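Local coordinates for diaphanous protein (Entamoeba histolytica, PDB 4DVG) that probably binds a Rho-family GTPase through its GTPase-binding and FH3 regions, and so helps control actin assembly, as in other diaphanous formins, at residues 106-111 / 148-153; 180-185 / 242-247; 246-251 / 262-267. One frame throughout, in Å; residues are numbered along the deposited sequence.

Interaction 1: residues 106-111 / 148-153; sequences GGLANL and TVALIE
L108 meets A150 and L151 because its two torsions draw the side chain out to nearly full length. CG stands opposite the backbone N (chi1 177°), and the second torsion sets CD2 anti to CA, so that this methyl leads and CD1 branches off along the run of its own helix. CD2 therefore arrives end-on at helix 145-152 and settles between two consecutive residues. It lies 3.8 Å from A150 CB and 4.0 Å from L151 CB, and it also reaches the helix backbone, with CD2 of L108 3.6 Å from L151 N. A150 offers a lone methyl here, which leaves the main chain within reach of the incoming leucine. L151 contributes its CB to the contact, while the rest of its side chain, with CG likewise opposite the backbone N, continues toward T185. The side chains that meet are apolar, and the contact is small, about 111 Å² summed over both sides; a single methyl makes all the contacts from the leucine side.

The leucine is launched from the first turn of its helix. G107 takes the N-cap position, where its carbonyl receives the amide of L111 (L111 N to G107 O, 3.0 Å), and its positive phi of 74° is one that glycine adopts readily. L108, the first helical residue after it, has its CB directed at the last turn of helix 145-152.

The wider setting is an all-helical stack, consistent with the armadillo-like fold of this formin region. Behind L108, helix 127-141 closes the packing through L138, which touches L111 as well. On its far flank helix 145-152 leans on helix 172-187, where T148 OG1 is hydrogen-bonded to E181 OE2 and L151 packs on T185.

Interaction 2: residues 180-185 / 242-247; sequences LEITLT and LVLINN
Side-by-side packing of near-parallel helices, consistent with the armadillo-like superhelix of formin GTPase-binding/FH3 regions, joins helix 172-187 to helix 236-249 and carries the stack from the GTPase-binding region into the FH3 region. The two short segments run at 27° to each other with axes 9.5 Å apart at closest approach. T183 and L244 sit at the point of nearest backbone approach, their CA atoms 5.3 Å apart, and their side chains carry most of the contact.

T183 presents its methyl rather than its hydroxyl: CG2 rests 3.7 Å from L244 CB. L244, with CG opposite its backbone N (chi1 180°), crosses the side chains of T183 and I182 at a slant and divides its two methyls between these adjacent residues. CD1 comes to the backbone of T183 at CA, and CD2 lies 4.2 Å from I182 CG2. The ethyl branch of I182 leads away from the partner helix, which leaves CG2 as its point of touch. N247 adds a looser contact at the margin, where N247 ND2 stays 4.3 Å from T183 O, too far for a hydrogen bond; that carbonyl is instead bonded by S186 OG of its own helix, and S186 also packs against L244.

The same rotation that takes OG1 of T183 to L180 O leaves the methyl for L244. At chi1 58° OG1 lies between the backbone N and the carbonyl carbon and donates to L180 O at 2.7 Å. Two residues on, T185 OG1 bonds the carbonyl four positions back, E181 O. The two carbonyls are gripped differently, however. T185 N and OG1 approach E181 O from opposite faces, whereas L184 N and T183 OG1 reach L180 O from the same face, the hydroxyl standing well above the carbonyl plane at a C=O...OG1 angle of 109°.

Interaction 3: residues 246-251 / 262-267; sequences NNLIDQ and NSFIEI
An aromatic side chain wedged between successive helices forms one apolar cluster of the FH3 region: F264 of helix 254-265 reaches back to the closing turn of helix 236-249 and meets L248 and I249. The helices stand well apart here, the nearest CA atoms, those of I249 and F264, being 9.2 Å from each other, and the ring bridges the distance. With CG set opposite the carbonyl carbon (chi1 -83°), the phenyl extends toward the two aliphatic residues. L248 comes to the ring edge near its plane, CD1 lying 4.0 Å from F264 CZ, and the two side chains cross at about a right angle. I249 approaches obliquely, its CD1 4.3 Å from F264 CD2.

Just beyond these residues the helix stops. D250 centres an inverse gamma turn, and Q251 folds back so that NE2 donates to L248 O at 2.9 Å in a fairly straight bond (164°), tying the segment that leaves the helix to its last turn.

Other parts of the fold complete the enclosure. F222, in a loop, stacks on the F264 ring and touches L248, while helix 290-309 closes over I249 through F294.

Overall arrangement
The three contacts mark successive steps along one helical array. Interactions 1 and 3 are buried, whereas interaction 2 is partly open, with a threonine at its centre and an asparagine at its margin. Interaction 1 touches interaction 2 through helix 172-187, where T148 and E181 add a buried polar link to otherwise aliphatic packing. Interactions 2 and 3 share helix 236-249 and meet directly, I245 CG1 lying 3.6 Å from F264 CE1. Interactions 1 and 3 stay separate, their nearest atoms about 11 Å apart. The chemistry changes accordingly: a leucine methyl against an alanine methyl and the backbone beside it, then a threonine methyl between near-parallel helices, then an aromatic ring spanning widely spaced helices.

Interaction 1: residues 106-111 / 148-153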
loop_
_atom_site.group_PDB
_atom_site.type_symbol
_atom_site.label_atom_id
_atom_site.label_comp_id
_atom_site.label_asym_id
_atom_site.label_seq_id
_atom_site.Cartn_x
_atom_site.Cartn_y
_atom_site.Cartn_z
ATOM N N GLY B 106 7.071 -14.683 -14.898
ATOM C CA GLY B 106 6.861 -15.681 -13.868
ATOM C C GLY B 106 6.469 -14.932 -12.618
ATOM O O GLY B 106 5.343 -14.432 -12.504
ATOM N N GLY B 107 7.401 -14.839 -11.682
ATOM C CA GLY B 107 7.339 -13.792 -10.680
ATOM C C GLY B 107 6.281 -14.016 -9.632
ATOM O O GLY B 107 6.599 -14.246 -8.460
ATOM N N LEU B 108 5.021 -13.953 -10.052
ATOM C CA LEU B 108 3.897 -14.205 -9.160
ATOM C C LEU B 108 3.844 -15.679 -8.745
ATOM O O LEU B 108 3.703 -16.002 -7.577
ATOM C CB LEU B 108 2.596 -13.819 -9.838
ATOM C CG LEU B 108 1.349 -14.106 -9.023
ATOM C CD1 LEU B 108 1.366 -13.329 -7.685
ATOM C CD2 LEU B 108 0.128 -13.772 -9.844
ATOM N N ALA B 109 3.977 -16.576 -9.707
ATOM C CA ALA B 109 3.909 -17.994 -9.395
ATOM C C ALA B 109 5.025 -18.358 -8.433
ATOM O O ALA B 109 4.902 -19.312 -7.642
ATOM C CB ALA B 109 4.004 -18.826 -10.659
ATOM N N ASN B 110 6.110 -17.587 -8.512
ATOM C CA ASN B 110 7.284 -17.813 -7.682
ATOM C C ASN B 110 7.074 -17.327 -6.257
ATOM O O ASN B 110 7.531 -17.952 -5.288
ATOM C CB ASN B 110 8.502 -17.131 -8.291
ATOM C CG ASN B 110 8.970 -17.810 -9.565
ATOM O OD1 ASN B 110 8.600 -18.950 -9.838
ATOM N ND2 ASN B 110 9.790 -17.117 -10.345
ATOM N N LEU B 111 6.384 -16.198 -6.158
ATOM C CA LEU B 111 6.076 -15.581 -4.891
ATOM C C LEU B 111 4.979 -16.379 -4.197
ATOM O O LEU B 111 4.984 -16.514 -2.971
ATOM C CB LEU B 111 5.630 -14.136 -5.114
ATOM C CG LEU B 111 5.243 -13.327 -3.878
ATOM C CD1 LEU B 111 6.447 -13.154 -2.986
ATOM C CD2 LEU B 111 4.665 -11.977 -4.277
ATOM N N THR B 148 -3.402 -10.224 -11.609
ATOM C CA THR B 148 -4.649 -10.948 -11.461
ATOM C C THR B 148 -4.862 -11.891 -12.662
ATOM O O THR B 148 -5.333 -13.022 -12.506
ATOM C CB THR B 148 -5.808 -9.953 -11.308
ATOM O OG1 THR B 148 -5.632 -9.217 -10.086
ATOM C CG2 THR B 148 -7.142 -10.646 -11.305
ATOM N N VAL B 149 -4.481 -11.426 -13.848
ATOM C CA VAL B 149 -4.484 -12.259 -15.046
ATOM C C VAL B 149 -3.560 -13.460 -14.872
ATOM O O VAL B 149 -3.884 -14.571 -15.282
ATOM C CB VAL B 149 -4.098 -11.456 -16.337
ATOM C CG1 VAL B 149 -3.988 -12.398 -17.548
ATOM C CG2 VAL B 149 -5.090 -10.334 -16.604
ATOM N N ALA B 150 -2.419 -13.236 -14.242
ATOM C CA ALA B 150 -1.430 -14.284 -14.071
ATOM C C ALA B 150 -1.935 -15.302 -13.069
ATOM O O ALA B 150 -1.733 -16.502 -13.261
ATOM C CB ALA B 150 -0.106 -13.699 -13.621
ATOM N N LEU B 151 -2.581 -14.807 -12.009
ATOM C CA LEU B 151 -3.122 -15.624 -10.916
ATOM C C LEU B 151 -4.134 -16.677 -11.405
ATOM O O LEU B 151 -4.105 -17.841 -10.978
ATOM C CB LEU B 151 -3.791 -14.735 -9.853
ATOM C CG LEU B 151 -4.536 -15.510 -8.754
ATOM C CD1 LEU B 151 -3.581 -16.261 -7.855
ATOM C CD2 LEU B 151 -5.417 -14.618 -7.914
ATOM N N ILE B 152 -5.021 -16.255 -12.301
ATOM C CA ILE B 152 -6.032 -17.124 -12.877
ATOM C C ILE B 152 -5.435 -18.358 -13.566
ATOM O O ILE B 152 -6.046 -19.447 -13.609
ATOM C CB ILE B 152 -6.885 -16.339 -13.878
ATOM C CG1 ILE B 152 -7.720 -15.311 -13.113
ATOM C CG2 ILE B 152 -7.760 -17.301 -14.722
ATOM C CD1 ILE B 152 -8.617 -14.485 -13.947
ATOM N N GLU B 153 -4.232 -18.176 -14.102
ATOM C CA GLU B 153 -3.551 -19.232 -14.837
ATOM C C GLU B 153 -2.582 -20.071 -13.984
ATOM O O GLU B 153 -1.965 -20.992 -14.487
ATOM C CB GLU B 153 -2.885 -18.671 -16.115
ATOM C CG GLU B 153 -3.870 -18.476 -17.297
ATOM O OE1 GLU B 153 -2.777 -16.805 -18.641
ATOM O OE2 GLU B 153 -4.689 -16.246 -17.715
#

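Interaction 2: residues 180-185 / 242-247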
loop_
_atom_site.group_PDB
_atom_site.type_symbol
_atom_site.label_atom_id
_atom_site.label_comp_id
_atom_site.label_asym_id
_atom_site.label_seq_id
_atom_site.Cartn_x
_atom_site.Cartn_y
_atom_site.Cartn_z
ATOM N N LEU B 180 -10.212 -8.775 -1.352
ATOM C CA LEU B 180 -10.258 -7.813 -2.430
ATOM C C LEU B 180 -9.635 -8.384 -3.699
ATOM O O LEU B 180 -10.112 -8.120 -4.816
ATOM C CB LEU B 180 -9.553 -6.530 -2.039
ATOM C CG LEU B 180 -10.270 -5.626 -1.041
ATOM C CD1 LEU B 180 -9.368 -4.425 -0.740
ATOM C CD2 LEU B 180 -11.643 -5.160 -1.570
ATOM N N GLU B 181 -8.577 -9.171 -3.526
ATOM C CA GLU B 181 -7.960 -9.821 -4.668
ATOM C C GLU B 181 -8.841 -10.959 -5.247
ATOM O O GLU B 181 -9.038 -11.031 -6.459
ATOM C CB GLU B 181 -6.520 -10.252 -4.370
ATOM C CG GLU B 181 -5.815 -10.960 -5.542
ATOM C CD GLU B 181 -5.942 -10.228 -6.869
ATOM O OE1 GLU B 181 -6.146 -9.002 -6.872
ATOM O OE2 GLU B 181 -5.832 -10.882 -7.919
ATOM N N ILE B 182 -9.404 -11.807 -4.384
ATOM C CA ILE B 182 -10.394 -12.791 -4.828
ATOM C C ILE B 182 -11.561 -12.119 -5.585
ATOM O O ILE B 182 -12.024 -12.637 -6.596
ATOM C CB ILE B 182 -11.011 -13.558 -3.649
ATOM C CG1 ILE B 182 -9.949 -14.048 -2.660
ATOM C CG2 ILE B 182 -11.921 -14.641 -4.129
ATOM C CD1 ILE B 182 -9.222 -15.243 -3.065
ATOM N N THR B 183 -12.045 -10.980 -5.093
ATOM C CA THR B 183 -13.262 -10.393 -5.659
ATOM C C THR B 183 -12.975 -9.860 -7.041
ATOM O O THR B 183 -13.751 -10.063 -7.964
ATOM C CB THR B 183 -13.836 -9.244 -4.805
ATOM O OG1 THR B 183 -12.844 -8.217 -4.665
ATOM C CG2 THR B 183 -14.195 -9.747 -3.455
ATOM N N LEU B 184 -11.853 -9.164 -7.162
ATOM C CA LEU B 184 -11.341 -8.719 -8.447
ATOM C C LEU B 184 -11.246 -9.901 -9.417
ATOM O O LEU B 184 -11.656 -9.796 -10.581
ATOM C CB LEU B 184 -9.969 -8.081 -8.265
ATOM C CG LEU B 184 -9.453 -7.317 -9.470
ATOM C CD1 LEU B 184 -10.328 -6.100 -9.676
ATOM C CD2 LEU B 184 -7.994 -6.922 -9.263
ATOM N N THR B 185 -10.728 -11.031 -8.938
ATOM C CA THR B 185 -10.628 -12.189 -9.805
ATOM C C THR B 185 -12.002 -12.639 -10.289
ATOM O O THR B 185 -12.221 -12.798 -11.486
ATOM C CB THR B 185 -9.888 -13.353 -9.134
ATOM O OG1 THR B 185 -8.612 -12.903 -8.656
ATOM C CG2 THR B 185 -9.694 -14.488 -10.135
ATOM N N LEU B 242 -20.045 -8.907 0.539
ATOM C CA LEU B 242 -21.288 -8.809 -0.201
ATOM C C LEU B 242 -21.056 -8.762 -1.709
ATOM O O LEU B 242 -21.760 -9.408 -2.474
ATOM C CB LEU B 242 -22.099 -7.608 0.274
ATOM C CG LEU B 242 -22.734 -7.969 1.620
ATOM C CD1 LEU B 242 -23.182 -6.769 2.435
ATOM C CD2 LEU B 242 -23.893 -8.932 1.362
ATOM N N VAL B 243 -20.062 -7.998 -2.132
ATOM C CA VAL B 243 -19.793 -7.861 -3.549
ATOM C C VAL B 243 -19.415 -9.205 -4.143
ATOM O O VAL B 243 -19.876 -9.566 -5.216
ATOM C CB VAL B 243 -18.698 -6.828 -3.814
ATOM C CG1 VAL B 243 -18.353 -6.820 -5.267
ATOM C CG2 VAL B 243 -19.151 -5.444 -3.353
ATOM N N LEU B 244 -18.604 -9.965 -3.423
ATOM C CA LEU B 244 -18.208 -11.296 -3.888
ATOM C C LEU B 244 -19.412 -12.245 -4.010
ATOM O O LEU B 244 -19.538 -13.010 -4.974
ATOM C CB LEU B 244 -17.176 -11.912 -2.937
ATOM C CG LEU B 244 -16.754 -13.298 -3.391
ATOM C CD1 LEU B 244 -16.267 -13.158 -4.806
ATOM C CD2 LEU B 244 -15.701 -13.919 -2.482
ATOM N N ILE B 245 -20.287 -12.197 -3.014
ATOM C CA ILE B 245 -21.431 -13.080 -2.961
ATOM C C ILE B 245 -22.333 -12.808 -4.138
ATOM O O ILE B 245 -22.643 -13.718 -4.902
ATOM C CB ILE B 245 -22.208 -12.952 -1.643
ATOM C CG1 ILE B 245 -21.461 -13.694 -0.533
ATOM C CG2 ILE B 245 -23.584 -13.572 -1.774
ATOM C CD1 ILE B 245 -21.768 -13.128 0.852
ATOM N N ASN B 246 -22.729 -11.555 -4.289
ATOM C CA ASN B 246 -23.527 -11.142 -5.425
ATOM C C ASN B 246 -22.908 -11.468 -6.784
ATOM O O ASN B 246 -23.631 -11.809 -7.716
ATOM C CB ASN B 246 -23.940 -9.670 -5.308
ATOM C CG ASN B 246 -24.982 -9.467 -4.225
ATOM O OD1 ASN B 246 -25.638 -10.435 -3.816
ATOM N ND2 ASN B 246 -25.139 -8.225 -3.744
ATOM N N ASN B 247 -21.583 -11.397 -6.888
ATOM C CA ASN B 247 -20.911 -11.766 -8.129
ATOM C C ASN B 247 -21.071 -13.256 -8.392
ATOM O O ASN B 247 -21.305 -13.668 -9.517
ATOM C CB ASN B 247 -19.425 -11.371 -8.135
ATOM C CG ASN B 247 -19.216 -9.851 -8.183
ATOM O OD1 ASN B 247 -20.183 -9.081 -8.247
ATOM N ND2 ASN B 247 -17.951 -9.413 -8.127
#

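Interaction 3: residues 246-251 / 262-267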
loop_
_atom_site.group_PDB
_atom_site.type_symbol
_atom_site.label_atom_id
_atom_site.label_comp_id
_atom_site.label_asym_id
_atom_site.label_seq_id
_atom_site.Cartn_x
_atom_site.Cartn_y
_atom_site.Cartn_z
ATOM N N ASN B 246 -22.729 -11.555 -4.289
ATOM C CA ASN B 246 -23.527 -11.142 -5.425
ATOM C C ASN B 246 -22.908 -11.468 -6.784
ATOM O O ASN B 246 -23.631 -11.809 -7.716
ATOM C CB ASN B 246 -23.940 -9.670 -5.308
ATOM C CG ASN B 246 -24.982 -9.467 -4.225
ATOM O OD1 ASN B 246 -25.638 -10.435 -3.816
ATOM N ND2 ASN B 246 -25.139 -8.225 -3.744
ATOM N N ASN B 247 -21.583 -11.397 -6.888
ATOM C CA ASN B 247 -20.911 -11.766 -8.129
ATOM C C ASN B 247 -21.071 -13.256 -8.392
ATOM O O ASN B 247 -21.305 -13.668 -9.517
ATOM C CB ASN B 247 -19.425 -11.371 -8.135
ATOM C CG ASN B 247 -19.216 -9.851 -8.183
ATOM O OD1 ASN B 247 -20.183 -9.081 -8.247
ATOM N ND2 ASN B 247 -17.951 -9.413 -8.127
ATOM N N LEU B 248 -20.939 -14.063 -7.352
ATOM C CA LEU B 248 -21.018 -15.510 -7.518
ATOM C C LEU B 248 -22.429 -15.943 -7.905
ATOM O O LEU B 248 -22.613 -16.868 -8.674
ATOM C CB LEU B 248 -20.590 -16.232 -6.244
ATOM C CG LEU B 248 -19.114 -16.127 -5.877
ATOM C CD1 LEU B 248 -18.905 -16.629 -4.461
ATOM C CD2 LEU B 248 -18.240 -16.876 -6.878
ATOM N N ILE B 249 -23.415 -15.261 -7.351
ATOM C CA ILE B 249 -24.801 -15.523 -7.641
ATOM C C ILE B 249 -25.188 -14.930 -9.002
ATOM O O ILE B 249 -26.023 -15.482 -9.707
ATOM C CB ILE B 249 -25.680 -14.948 -6.520
ATOM C CG1 ILE B 249 -25.385 -15.691 -5.214
ATOM C CG2 ILE B 249 -27.160 -15.018 -6.888
ATOM C CD1 ILE B 249 -26.041 -15.055 -3.982
ATOM N N ASP B 250 -24.579 -13.811 -9.373
ATOM C CA ASP B 250 -24.855 -13.210 -10.674
ATOM C C ASP B 250 -24.386 -14.107 -11.819
ATOM O O ASP B 250 -23.281 -13.968 -12.327
ATOM C CB ASP B 250 -24.196 -11.839 -10.798
ATOM C CG ASP B 250 -24.523 -11.159 -12.113
ATOM O OD1 ASP B 250 -25.520 -11.556 -12.759
ATOM O OD2 ASP B 250 -23.787 -10.231 -12.500
ATOM N N GLN B 251 -25.246 -15.028 -12.219
ATOM C CA GLN B 251 -24.952 -15.937 -13.307
ATOM C C GLN B 251 -25.984 -15.701 -14.397
ATOM O O GLN B 251 -27.077 -15.193 -14.129
ATOM C CB GLN B 251 -25.013 -17.380 -12.821
ATOM C CG GLN B 251 -24.038 -17.718 -11.705
ATOM C CD GLN B 251 -22.606 -17.845 -12.187
ATOM O OE1 GLN B 251 -22.352 -18.034 -13.379
ATOM N NE2 GLN B 251 -21.657 -17.743 -11.259
ATOM N N ASN B 262 -28.704 -21.087 -3.406
ATOM C CA ASN B 262 -29.160 -22.148 -2.501
ATOM C C ASN B 262 -28.040 -22.564 -1.524
ATOM O O ASN B 262 -28.286 -22.663 -0.322
ATOM C CB ASN B 262 -29.709 -23.364 -3.248
ATOM C CG ASN B 262 -31.141 -23.160 -3.775
ATOM O OD1 ASN B 262 -31.860 -22.232 -3.384
ATOM N ND2 ASN B 262 -31.560 -24.065 -4.669
ATOM N N SER B 263 -26.825 -22.781 -2.046
ATOM C CA SER B 263 -25.638 -23.041 -1.221
ATOM C C SER B 263 -25.462 -21.991 -0.114
ATOM O O SER B 263 -25.041 -22.310 0.992
ATOM C CB SER B 263 -24.350 -23.005 -2.048
ATOM O OG SER B 263 -24.383 -23.828 -3.180
ATOM N N PHE B 264 -25.740 -20.734 -0.425
ATOM C CA PHE B 264 -25.583 -19.679 0.561
ATOM C C PHE B 264 -26.749 -19.698 1.531
ATOM O O PHE B 264 -26.572 -19.502 2.726
ATOM C CB PHE B 264 -25.461 -18.295 -0.103
ATOM C CG PHE B 264 -24.076 -17.970 -0.577
ATOM C CD1 PHE B 264 -23.097 -17.580 0.324
ATOM C CD2 PHE B 264 -23.747 -18.057 -1.927
ATOM C CE1 PHE B 264 -21.811 -17.285 -0.113
ATOM C CE2 PHE B 264 -22.454 -17.773 -2.372
ATOM C CZ PHE B 264 -21.490 -17.381 -1.465
ATOM N N ILE B 265 -27.948 -19.931 1.023
ATOM C CA ILE B 265 -29.085 -20.080 1.912
ATOM C C ILE B 265 -28.827 -21.226 2.879
ATOM O O ILE B 265 -29.102 -21.117 4.073
ATOM C CB ILE B 265 -30.364 -20.359 1.145
ATOM C CG1 ILE B 265 -30.853 -19.080 0.463
ATOM C CG2 ILE B 265 -31.434 -20.888 2.088
ATOM C CD1 ILE B 265 -31.761 -19.352 -0.693
ATOM N N GLU B 266 -28.264 -22.306 2.348
ATOM C CA GLU B 266 -28.026 -23.524 3.099
ATOM C C GLU B 266 -27.114 -23.297 4.303
ATOM O O GLU B 266 -27.145 -24.079 5.241
ATOM C CB GLU B 266 -27.429 -24.578 2.165
ATOM C CG GLU B 266 -27.479 -26.016 2.655
ATOM C CD GLU B 266 -26.853 -26.988 1.654
ATOM O OE1 GLU B 266 -26.829 -26.677 0.437
ATOM O OE2 GLU B 266 -26.380 -28.062 2.085
ATOM N N ILE B 267 -26.315 -22.228 4.282
ATOM C CA ILE B 267 -25.339 -21.981 5.346
ATOM C C ILE B 267 -25.602 -20.725 6.173
ATOM O O ILE B 267 -24.726 -20.254 6.899
ATOM C CB ILE B 267 -23.887 -21.935 4.825
ATOM C CG1 ILE B 267 -23.734 -20.843 3.771
ATOM C CG2 ILE B 267 -23.469 -23.280 4.271
ATOM C CD1 ILE B 267 -22.360 -20.723 3.243
#